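Local structure of mandelate racemase/muconate lactonizing enzyme family protein (Roseovarius sp. TM1035, 3T9P) at residues 134-142 against 331-342; 280-291 against 313-321. The protein is probably an isomerase or related enzyme of the mandelate racemase/muconate lactonizing enzyme family within the enolase superfamily. One frame throughout, in Å; residues are numbered along the deposited sequence.

Overall arrangement
Both contacts are buried; contact 2 lies nearer the centre of the chain and is nested inside the chain loop that contact 1 closes. Contact 1 pairs two parallel strands and is rich in backbone hydrogen bonds, then passes into polar loops that are partly exposed; contact 2 is helical packing made mostly of methionine, valine, leucine and cysteine side chains, with a single water bridging its segments. The centres of contact 1 and contact 2 lie about 16 Å apart. Helix 313-322 runs directly before strand 332-335 in the chain and packs on it, Met319 CG lying 3.5 Å from Leu332 CD2, so one helix serves as wall to contact 1 and partner in contact 2.

Contact 1 (134-142 against 331-342); sequences VRAYASSMR and YLEFSIEGPEYY
Tyr331 presents its ring face to the edge of the Tyr137 ring, an offset edge-to-face pair with planes at 75° and centroids 5.1 Å apart. Its CD2 also lies over one face of the Arg135 guanidinium, whose charge is met by Glu201. Leu332 N then bonds to Arg135 O and Leu332 O accepts from Tyr137 N, while its CB rests 3.7 Å from Val134 CG1. Glu333 runs across one face of the Tyr137 ring, its CA 3.6 Å from the centroid in a CH-pi contact. Its extended chain, CG anti to the backbone N (chi1 -176°), carries OE2 to Ser139 OG at 2.7 Å, where the anti lone pair receives the hydroxyl; OE1 takes Ala308 N. Tyr137 OH lies 3.3 Å from Glu333 CD and hydrogen-bonds to Lys167 NZ. A phenylalanine here would probably leave Lys167 without its hydroxyl mate beside the buried Glu333. Phe334 continues the pairing through Tyr137 O and Ser139 N. These parallel bridges join strands 132-139 and 332-335, consistent with closure of the modified TIM barrel of the enolase superfamily. The small Ala136 leaves room for Phe334 CB. At the strand's end Ser335 CB meets Met141 CE; just beyond it, Ile336 N bonds to Ser139 O while its CG2 touches Ala138 CB at 3.7 Å. Glu337 bends at chi2 (-58°), turning OE2 onto Met141 N, 2.7 Å away; OE1 binds Arg153 and a water shared with Arg142 NH1, while Arg142 NE forms a salt bridge with Asp144. The Tyr341 ring receives Arg142 CG 3.5 Å from CE1, and Tyr342 OH touches Met141 CG.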
loop_
_atom_site.group_PDB
_atom_site.type_symbol
_atom_site.label_atom_id
_atom_site.label_comp_id
_atom_site.label_asym_id
_atom_site.label_seq_id
_atom_site.Cartn_x
_atom_site.Cartn_y
_atom_site.Cartn_z
ATOM N N VAL A 134 -19.976 -7.640 24.379
ATOM C CA VAL A 134 -18.571 -7.639 24.165
ATOM C C VAL A 134 -17.925 -6.737 25.270
ATOM O O VAL A 134 -18.202 -5.514 25.316
ATOM C CB VAL A 134 -18.315 -7.084 22.764
ATOM C CG1 VAL A 134 -16.852 -7.095 22.463
ATOM C CG2 VAL A 134 -18.967 -8.000 21.729
ATOM N N ARG A 135 -17.045 -7.290 26.109
ATOM C CA ARG A 135 -16.288 -6.471 27.060
ATOM C C ARG A 135 -15.406 -5.464 26.292
ATOM O O ARG A 135 -14.732 -5.824 25.319
ATOM C CB ARG A 135 -15.268 -7.290 27.845
ATOM C CG ARG A 135 -14.660 -6.475 29.039
ATOM C CD ARG A 135 -13.431 -7.157 29.477
ATOM N NE ARG A 135 -12.829 -6.434 30.590
ATOM C CZ ARG A 135 -11.719 -6.821 31.160
ATOM N NH1 ARG A 135 -11.104 -7.916 30.696
ATOM N NH2 ARG A 135 -11.241 -6.126 32.173
ATOM N N ALA A 136 -15.383 -4.237 26.755
ATOM C CA ALA A 136 -14.614 -3.183 26.028
ATOM C C ALA A 136 -13.496 -2.664 26.914
ATOM O O ALA A 136 -13.645 -2.630 28.185
ATOM C CB ALA A 136 -15.584 -1.963 25.702
ATOM N N TYR A 137 -12.484 -2.079 26.279
ATOM C CA TYR A 137 -11.564 -1.264 27.018
ATOM C C TYR A 137 -11.769 0.171 26.550
ATOM O O TYR A 137 -11.995 0.406 25.394
ATOM C CB TYR A 137 -10.102 -1.736 26.832
ATOM C CG TYR A 137 -9.430 -1.593 25.490
ATOM C CD1 TYR A 137 -9.265 -2.709 24.658
ATOM C CD2 TYR A 137 -8.731 -0.411 25.164
ATOM C CE1 TYR A 137 -8.451 -2.613 23.442
ATOM C CE2 TYR A 137 -7.937 -0.300 23.997
ATOM C CZ TYR A 137 -7.839 -1.391 23.135
ATOM O OH TYR A 137 -7.035 -1.252 22.047
ATOM N N ALA A 138 -11.610 1.099 27.482
ATOM C CA ALA A 138 -11.751 2.535 27.203
ATOM C C ALA A 138 -10.430 2.998 26.614
ATOM O O ALA A 138 -9.352 2.823 27.183
ATOM C CB ALA A 138 -12.079 3.288 28.622
ATOM N N SER A 139 -10.455 3.508 25.404
ATOM C CA SER A 139 -9.222 3.877 24.737
ATOM C C SER A 139 -9.112 5.424 24.523
ATOM O O SER A 139 -9.979 6.020 23.831
ATOM C CB SER A 139 -9.184 3.229 23.334
ATOM O OG SER A 139 -7.880 3.359 22.775
ATOM N N SER A 140 -8.091 6.009 25.115
ATOM C CA SER A 140 -7.716 7.367 24.886
ATOM C C SER A 140 -6.866 7.428 23.603
ATOM O O SER A 140 -5.932 6.633 23.421
ATOM C CB SER A 140 -6.877 7.838 26.082
ATOM O OG SER A 140 -6.228 9.035 25.648
ATOM N N MET A 141 -7.206 8.334 22.684
ATOM C CA MET A 141 -6.360 8.584 21.512
ATOM C C MET A 141 -5.299 9.693 21.698
ATOM O O MET A 141 -4.518 9.906 20.767
ATOM C CB MET A 141 -7.227 9.036 20.343
ATOM C CG MET A 141 -8.457 8.049 20.153
ATOM S SD MET A 141 -7.660 6.377 19.715
ATOM C CE MET A 141 -9.040 5.405 20.226
ATOM N N ARG A 142 -5.232 10.352 22.857
ATOM C CA ARG A 142 -4.513 11.626 22.965
ATOM C C ARG A 142 -3.218 11.523 23.688
ATOM O O ARG A 142 -3.112 10.832 24.725
ATOM C CB ARG A 142 -5.406 12.658 23.724
ATOM C CG ARG A 142 -6.604 13.042 22.884
ATOM C CD ARG A 142 -7.608 14.006 23.632
ATOM N NE ARG A 142 -6.923 15.157 24.197
ATOM C CZ ARG A 142 -7.409 15.917 25.195
ATOM N NH1 ARG A 142 -8.617 15.697 25.666
ATOM N NH2 ARG A 142 -6.686 16.904 25.719
ATOM N N TYR A 331 -10.859 -7.996 24.848
ATOM C CA TYR A 331 -11.693 -6.839 24.857
ATOM C C TYR A 331 -11.712 -6.106 23.518
ATOM O O TYR A 331 -10.740 -6.102 22.760
ATOM C CB TYR A 331 -11.235 -5.842 25.950
ATOM C CG TYR A 331 -9.775 -5.854 26.387
ATOM C CD1 TYR A 331 -8.743 -5.861 25.474
ATOM C CD2 TYR A 331 -9.433 -5.877 27.803
ATOM C CE1 TYR A 331 -7.395 -5.933 25.870
ATOM C CE2 TYR A 331 -8.062 -5.923 28.236
ATOM C CZ TYR A 331 -7.078 -5.957 27.289
ATOM O OH TYR A 331 -5.762 -6.028 27.682
ATOM N N LEU A 332 -12.783 -5.366 23.332
ATOM C CA LEU A 332 -12.986 -4.482 22.207
ATOM C C LEU A 332 -12.322 -3.124 22.475
ATOM O O LEU A 332 -12.613 -2.508 23.483
ATOM C CB LEU A 332 -14.502 -4.278 22.031
ATOM C CG LEU A 332 -15.083 -3.133 21.161
ATOM C CD1 LEU A 332 -14.947 -3.481 19.713
ATOM C CD2 LEU A 332 -16.559 -2.706 21.565
ATOM N N GLU A 333 -11.511 -2.616 21.554
ATOM C CA GLU A 333 -11.087 -1.183 21.651
ATOM C C GLU A 333 -12.275 -0.231 21.506
ATOM O O GLU A 333 -12.991 -0.275 20.481
ATOM C CB GLU A 333 -10.069 -0.889 20.570
ATOM C CG GLU A 333 -9.586 0.617 20.783
ATOM C CD GLU A 333 -8.359 0.962 20.038
ATOM O OE1 GLU A 333 -8.014 0.258 19.041
ATOM O OE2 GLU A 333 -7.768 2.027 20.388
ATOM N N PHE A 334 -12.558 0.579 22.546
ATOM C CA PHE A 334 -13.715 1.545 22.481
ATOM C C PHE A 334 -13.228 2.998 22.659
ATOM O O PHE A 334 -12.834 3.384 23.750
ATOM C CB PHE A 334 -14.779 1.140 23.503
ATOM C CG PHE A 334 -16.088 1.872 23.326
ATOM C CD1 PHE A 334 -17.048 1.402 22.444
ATOM C CD2 PHE A 334 -16.351 3.052 24.016
ATOM C CE1 PHE A 334 -18.275 2.110 22.238
ATOM C CE2 PHE A 334 -17.535 3.782 23.793
ATOM C CZ PHE A 334 -18.519 3.306 22.919
ATOM N N SER A 335 -13.248 3.814 21.591
ATOM C CA SER A 335 -12.708 5.137 21.709
ATOM C C SER A 335 -13.625 5.939 22.687
ATOM O O SER A 335 -14.845 5.952 22.556
ATOM C CB SER A 335 -12.729 5.796 20.319
ATOM O OG SER A 335 -12.514 7.185 20.518
ATOM N N ILE A 336 -13.048 6.517 23.706
ATOM C CA ILE A 336 -13.846 7.310 24.662
ATOM C C ILE A 336 -13.779 8.830 24.341
ATOM O O ILE A 336 -14.278 9.642 25.113
ATOM C CB ILE A 336 -13.470 6.988 26.187
ATOM C CG1 ILE A 336 -11.952 6.839 26.438
ATOM C CG2 ILE A 336 -14.046 5.588 26.576
ATOM C CD1 ILE A 336 -11.250 8.314 26.539
ATOM N N GLU A 337 -13.171 9.204 23.223
ATOM C CA GLU A 337 -12.956 10.630 22.922
ATOM C C GLU A 337 -14.317 11.196 22.606
ATOM O O GLU A 337 -15.141 10.555 21.929
ATOM C CB GLU A 337 -12.049 10.785 21.713
ATOM C CG GLU A 337 -10.591 10.240 21.925
ATOM C CD GLU A 337 -9.899 10.886 23.073
ATOM O OE1 GLU A 337 -10.423 11.943 23.580
ATOM O OE2 GLU A 337 -8.824 10.389 23.523
ATOM N N GLY A 338 -14.585 12.398 23.065
ATOM C CA GLY A 338 -15.895 12.979 22.749
ATOM C C GLY A 338 -16.003 13.748 21.425
ATOM O O GLY A 338 -15.069 13.797 20.591
ATOM N N PRO A 339 -17.159 14.378 21.245
ATOM C CA PRO A 339 -17.510 15.164 20.080
ATOM C C PRO A 339 -16.504 16.320 19.815
ATOM O O PRO A 339 -16.304 16.737 18.695
ATOM C CB PRO A 339 -18.959 15.623 20.417
ATOM C CG PRO A 339 -19.033 15.568 22.006
ATOM C CD PRO A 339 -18.275 14.296 22.234
ATOM N N GLU A 340 -15.813 16.765 20.831
ATOM C CA GLU A 340 -14.799 17.787 20.709
ATOM C C GLU A 340 -13.591 17.284 19.920
ATOM O O GLU A 340 -12.889 18.071 19.292
ATOM C CB GLU A 340 -14.358 18.268 22.093
ATOM N N TYR A 341 -13.314 15.983 19.980
ATOM C CA TYR A 341 -12.137 15.471 19.340
ATOM C C TYR A 341 -12.456 14.823 17.950
ATOM O O TYR A 341 -11.638 14.894 17.045
ATOM C CB TYR A 341 -11.509 14.461 20.290
ATOM C CG TYR A 341 -10.206 13.872 19.851
ATOM C CD1 TYR A 341 -9.022 14.541 20.090
ATOM C CD2 TYR A 341 -10.165 12.605 19.207
ATOM C CE1 TYR A 341 -7.784 13.987 19.708
ATOM C CE2 TYR A 341 -8.930 12.028 18.837
ATOM C CZ TYR A 341 -7.757 12.756 19.091
ATOM O OH TYR A 341 -6.558 12.223 18.748
ATOM N N TYR A 342 -13.595 14.142 17.833
ATOM C CA TYR A 342 -14.129 13.609 16.564
ATOM C C TYR A 342 -15.507 14.233 16.297
ATOM O O TYR A 342 -16.534 13.537 16.302
ATOM C CB TYR A 342 -14.308 12.079 16.648
ATOM C CG TYR A 342 -13.060 11.229 16.847
ATOM C CD1 TYR A 342 -11.937 11.458 16.099
ATOM C CD2 TYR A 342 -13.042 10.157 17.789
ATOM C CE1 TYR A 342 -10.740 10.624 16.219
ATOM C CE2 TYR A 342 -11.893 9.343 17.932
ATOM C CZ TYR A 342 -10.758 9.579 17.143
ATOM O OH TYR A 342 -9.656 8.774 17.263
HETATM O O HOH W 1 -10.936 14.518 23.818
#

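Contact 2 (280-291 against 313-321). With FMT (formic acid), chain E.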
loop_
_atom_site.group_PDB
_atom_site.type_symbol
_atom_site.label_atom_id
_atom_site.label_comp_id
_atom_site.label_asym_id
_atom_site.label_seq_id
_atom_site.Cartn_x
_atom_site.Cartn_y
_atom_site.Cartn_z
ATOM N N ASP A 280 -7.120 -4.047 11.765
ATOM C CA ASP A 280 -8.212 -3.115 11.802
ATOM C C ASP A 280 -9.081 -3.489 10.644
ATOM O O ASP A 280 -8.610 -3.520 9.508
ATOM C CB ASP A 280 -7.643 -1.657 11.614
ATOM C CG ASP A 280 -8.765 -0.570 11.528
ATOM O OD1 ASP A 280 -9.485 -0.528 10.538
ATOM O OD2 ASP A 280 -8.878 0.225 12.500
ATOM N N VAL A 281 -10.373 -3.732 10.909
ATOM C CA VAL A 281 -11.276 -4.282 9.846
ATOM C C VAL A 281 -11.209 -3.386 8.554
ATOM O O VAL A 281 -11.180 -3.852 7.367
ATOM C CB VAL A 281 -12.721 -4.456 10.423
ATOM C CG1 VAL A 281 -13.748 -4.773 9.257
ATOM C CG2 VAL A 281 -12.713 -5.545 11.374
ATOM N N MET A 282 -11.259 -2.088 8.786
ATOM C CA MET A 282 -11.436 -1.108 7.673
ATOM C C MET A 282 -10.083 -0.916 6.968
ATOM O O MET A 282 -10.090 -0.757 5.776
ATOM C CB MET A 282 -11.861 0.306 8.196
ATOM C CG MET A 282 -13.310 0.456 8.470
ATOM S SD MET A 282 -14.371 -0.987 8.862
ATOM C CE MET A 282 -16.003 -0.273 8.475
ATOM N N TYR A 283 -8.929 -0.915 7.669
ATOM C CA TYR A 283 -7.656 -0.823 6.934
ATOM C C TYR A 283 -7.315 -2.126 6.209
ATOM O O TYR A 283 -6.469 -2.164 5.289
ATOM C CB TYR A 283 -6.492 -0.495 7.902
ATOM C CG TYR A 283 -6.582 0.815 8.593
ATOM C CD1 TYR A 283 -7.098 1.932 7.945
ATOM C CD2 TYR A 283 -6.046 0.975 9.901
ATOM C CE1 TYR A 283 -7.136 3.220 8.590
ATOM C CE2 TYR A 283 -6.037 2.206 10.538
ATOM C CZ TYR A 283 -6.594 3.324 9.867
ATOM O OH TYR A 283 -6.594 4.517 10.502
ATOM N N MET A 284 -7.879 -3.214 6.694
ATOM C CA MET A 284 -7.552 -4.558 6.131
ATOM C C MET A 284 -8.268 -4.817 4.779
ATOM O O MET A 284 -7.858 -5.700 3.997
ATOM C CB MET A 284 -8.177 -5.634 7.051
ATOM C CG MET A 284 -7.169 -6.103 8.112
ATOM S SD MET A 284 -5.554 -6.640 7.478
ATOM C CE MET A 284 -6.010 -7.847 6.266
ATOM N N GLY A 285 -9.383 -4.119 4.536
ATOM C CA GLY A 285 -10.169 -4.477 3.344
ATOM C C GLY A 285 -11.462 -5.214 3.659
ATOM O O GLY A 285 -12.098 -5.739 2.747
ATOM N N GLY A 286 -11.793 -5.406 4.954
ATOM C CA GLY A 286 -13.172 -5.805 5.332
ATOM C C GLY A 286 -13.126 -7.129 6.107
ATOM O O GLY A 286 -12.067 -7.539 6.585
ATOM N N MET A 287 -14.281 -7.774 6.270
ATOM C CA MET A 287 -14.368 -8.933 7.207
ATOM C C MET A 287 -13.648 -10.191 6.672
ATOM O O MET A 287 -12.965 -10.892 7.421
ATOM C CB MET A 287 -15.855 -9.246 7.478
ATOM C CG MET A 287 -16.596 -7.977 8.017
ATOM S SD MET A 287 -16.136 -7.556 9.776
ATOM C CE MET A 287 -16.912 -8.841 10.703
ATOM N N HIS A 288 -13.830 -10.499 5.402
ATOM C CA HIS A 288 -13.183 -11.715 4.866
ATOM C C HIS A 288 -11.695 -11.592 5.089
ATOM O O HIS A 288 -11.069 -12.534 5.505
ATOM C CB HIS A 288 -13.456 -11.849 3.335
ATOM C CG HIS A 288 -14.746 -12.548 3.004
ATOM N ND1 HIS A 288 -15.033 -13.825 3.448
ATOM C CD2 HIS A 288 -15.779 -12.183 2.210
ATOM C CE1 HIS A 288 -16.240 -14.180 3.006
ATOM N NE2 HIS A 288 -16.704 -13.208 2.226
ATOM N N ARG A 289 -11.099 -10.439 4.766
ATOM C CA ARG A 289 -9.662 -10.309 4.887
ATOM C C ARG A 289 -9.229 -10.303 6.340
ATOM O O ARG A 289 -8.215 -10.927 6.648
ATOM C CB ARG A 289 -9.158 -9.085 4.134
ATOM C CG ARG A 289 -9.303 -9.260 2.588
ATOM C CD ARG A 289 -8.696 -7.988 1.832
ATOM N NE ARG A 289 -7.286 -7.657 2.200
ATOM C CZ ARG A 289 -6.234 -8.341 1.795
ATOM N NH1 ARG A 289 -6.430 -9.404 0.942
ATOM N NH2 ARG A 289 -4.995 -7.979 2.164
ATOM N N THR A 290 -10.023 -9.686 7.227
ATOM C CA THR A 290 -9.635 -9.706 8.651
ATOM C C THR A 290 -9.668 -11.185 9.219
ATOM O O THR A 290 -8.771 -11.612 9.956
ATOM C CB THR A 290 -10.574 -8.759 9.454
ATOM O OG1 THR A 290 -10.395 -7.471 8.863
ATOM C CG2 THR A 290 -10.132 -8.665 10.964
ATOM N N LEU A 291 -10.724 -11.908 8.855
ATOM C CA LEU A 291 -10.862 -13.342 9.184
ATOM C C LEU A 291 -9.650 -14.166 8.752
ATOM O O LEU A 291 -9.197 -15.026 9.506
ATOM C CB LEU A 291 -12.147 -13.902 8.525
ATOM C CG LEU A 291 -13.427 -13.475 9.255
ATOM C CD1 LEU A 291 -14.652 -13.894 8.343
ATOM C CD2 LEU A 291 -13.459 -14.118 10.724
ATOM N N LEU A 313 -18.473 3.050 11.651
ATOM C CA LEU A 313 -18.940 1.669 11.645
ATOM C C LEU A 313 -17.819 0.654 12.137
ATOM O O LEU A 313 -18.091 -0.511 12.470
ATOM C CB LEU A 313 -19.330 1.341 10.214
ATOM C CG LEU A 313 -20.034 -0.021 10.126
ATOM C CD1 LEU A 313 -21.329 0.023 10.810
ATOM C CD2 LEU A 313 -20.134 -0.514 8.648
ATOM N N VAL A 314 -16.572 1.077 12.025
ATOM C CA VAL A 314 -15.449 0.175 12.391
ATOM C C VAL A 314 -15.688 -0.483 13.783
ATOM O O VAL A 314 -15.362 -1.633 13.995
ATOM C CB VAL A 314 -14.069 0.890 12.250
ATOM C CG1 VAL A 314 -13.904 2.062 13.296
ATOM C CG2 VAL A 314 -12.854 -0.164 12.394
ATOM N N THR A 315 -16.203 0.265 14.741
ATOM C CA THR A 315 -16.394 -0.315 16.043
ATOM C C THR A 315 -17.471 -1.438 16.013
ATOM O O THR A 315 -17.215 -2.545 16.556
ATOM C CB THR A 315 -16.608 0.793 17.153
ATOM O OG1 THR A 315 -15.392 1.555 17.249
ATOM C CG2 THR A 315 -16.918 0.130 18.660
ATOM N N MET A 316 -18.580 -1.207 15.386
ATOM C CA MET A 316 -19.645 -2.256 15.261
ATOM C C MET A 316 -19.139 -3.467 14.448
ATOM O O MET A 316 -19.352 -4.612 14.842
ATOM C CB MET A 316 -20.932 -1.664 14.592
ATOM C CG MET A 316 -22.150 -2.713 14.506
ATOM S SD MET A 316 -22.468 -3.402 16.178
ATOM C CE MET A 316 -23.248 -1.980 16.927
ATOM N N CYS A 317 -18.339 -3.232 13.400
ATOM C CA CYS A 317 -17.798 -4.443 12.648
ATOM C C CYS A 317 -16.901 -5.273 13.569
ATOM O O CYS A 317 -16.933 -6.567 13.535
ATOM C CB CYS A 317 -16.983 -3.992 11.452
ATOM S SG CYS A 317 -17.941 -3.176 10.121
ATOM N N THR A 318 -16.040 -4.550 14.337
ATOM C CA THR A 318 -15.201 -5.208 15.318
ATOM C C THR A 318 -16.019 -6.006 16.372
ATOM O O THR A 318 -15.622 -7.133 16.783
ATOM C CB THR A 318 -14.249 -4.202 15.972
ATOM O OG1 THR A 318 -13.512 -3.556 14.917
ATOM C CG2 THR A 318 -13.277 -4.907 16.804
ATOM N N MET A 319 -17.111 -5.434 16.851
ATOM C CA MET A 319 -17.931 -6.115 17.815
ATOM C C MET A 319 -18.484 -7.457 17.236
ATOM O O MET A 319 -18.468 -8.479 17.937
ATOM C CB MET A 319 -19.142 -5.202 18.133
ATOM C CG MET A 319 -18.716 -4.077 19.133
ATOM S SD MET A 319 -19.850 -2.640 19.197
ATOM C CE MET A 319 -21.408 -3.528 19.722
ATOM N N HIS A 320 -19.027 -7.422 16.002
ATOM C CA HIS A 320 -19.530 -8.630 15.358
ATOM C C HIS A 320 -18.403 -9.590 15.153
ATOM O O HIS A 320 -18.573 -10.826 15.413
ATOM C CB HIS A 320 -20.205 -8.378 13.997
ATOM C CG HIS A 320 -21.538 -7.692 14.100
ATOM N ND1 HIS A 320 -22.739 -8.364 13.899
ATOM C CD2 HIS A 320 -21.877 -6.419 14.469
ATOM C CE1 HIS A 320 -23.748 -7.493 14.029
ATOM N NE2 HIS A 320 -23.253 -6.311 14.380
ATOM N N LEU A 321 -17.231 -9.106 14.758
ATOM C CA LEU A 321 -16.114 -10.040 14.599
ATOM C C LEU A 321 -15.732 -10.712 15.946
ATOM O O LEU A 321 -15.463 -11.955 15.965
ATOM C CB LEU A 321 -14.851 -9.354 14.034
ATOM C CG LEU A 321 -13.534 -10.103 13.914
ATOM C CD1 LEU A 321 -13.559 -10.718 12.521
ATOM C CD2 LEU A 321 -12.310 -9.186 13.932
HETATM C C FMT E . -6.747 5.384 13.708
HETATM O O1 FMT E . -6.353 6.550 14.068
HETATM O O2 FMT E . -6.048 4.575 13.078
HETATM O O HOH W 2 -11.215 -3.618 13.536
#
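Met282 and Val314 meet through apolar side chains, the main kind of interaction here. Met282 crosses Val314 with CG 3.9 Å from Val314 CB, then bends so that its methyl CE reaches Cys317 SG at 3.9 Å and also touches Leu313 CB. A flexible thioether suits this place because it can follow the uneven surface of the helix. Met287, at the start of the helix that follows in 280-291, approaches Cys317: bends at chi2 and chi3 (-73° and -71°) fold the chain so that CE meets Leu321 CB and lies 3.6 Å from a backbone carbonyl, Cys317 O. Small Cys317 leaves space at its CB for Val281 CG1 as well as Met287 SD. Leu321 spreads its two methyls, CD1 to Leu291 CD2 at 3.8 Å and CD2 to Thr290 CG2 at 3.7 Å.

Polar bonds mostly serve the individual segments. Asp280 caps the short helix 281-284, its OD1 accepting from Tyr283 N at 2.9 Å and weakly from Met282 N; OD2 is held by His307. The hydroxyls of Thr290 and Thr318 each turn back to a carbonyl four residues earlier, Gly286 O and Val314 O, which satisfies them within a buried interface. One water spans the segments, accepting from Val281 N at 2.8 Å and donating to Thr318 OG1. Tyr283 OH donates to a formic acid molecule, probably from the crystallisation liquor, that is also bound by Lys94 of the second subunit.

Helices 287-291 and 313-321 cross at -50° with axes 11.6 Å apart. Helix 98-119 packs against Met287 and Cys317 through Trp112 and Thr109, whereas Thr315, Thr318 and Met319 rest on strand 332-335, into which helix 313-322 leads, consistent with the alternating strand-helix order of the enolase-superfamily (beta/alpha) barrel.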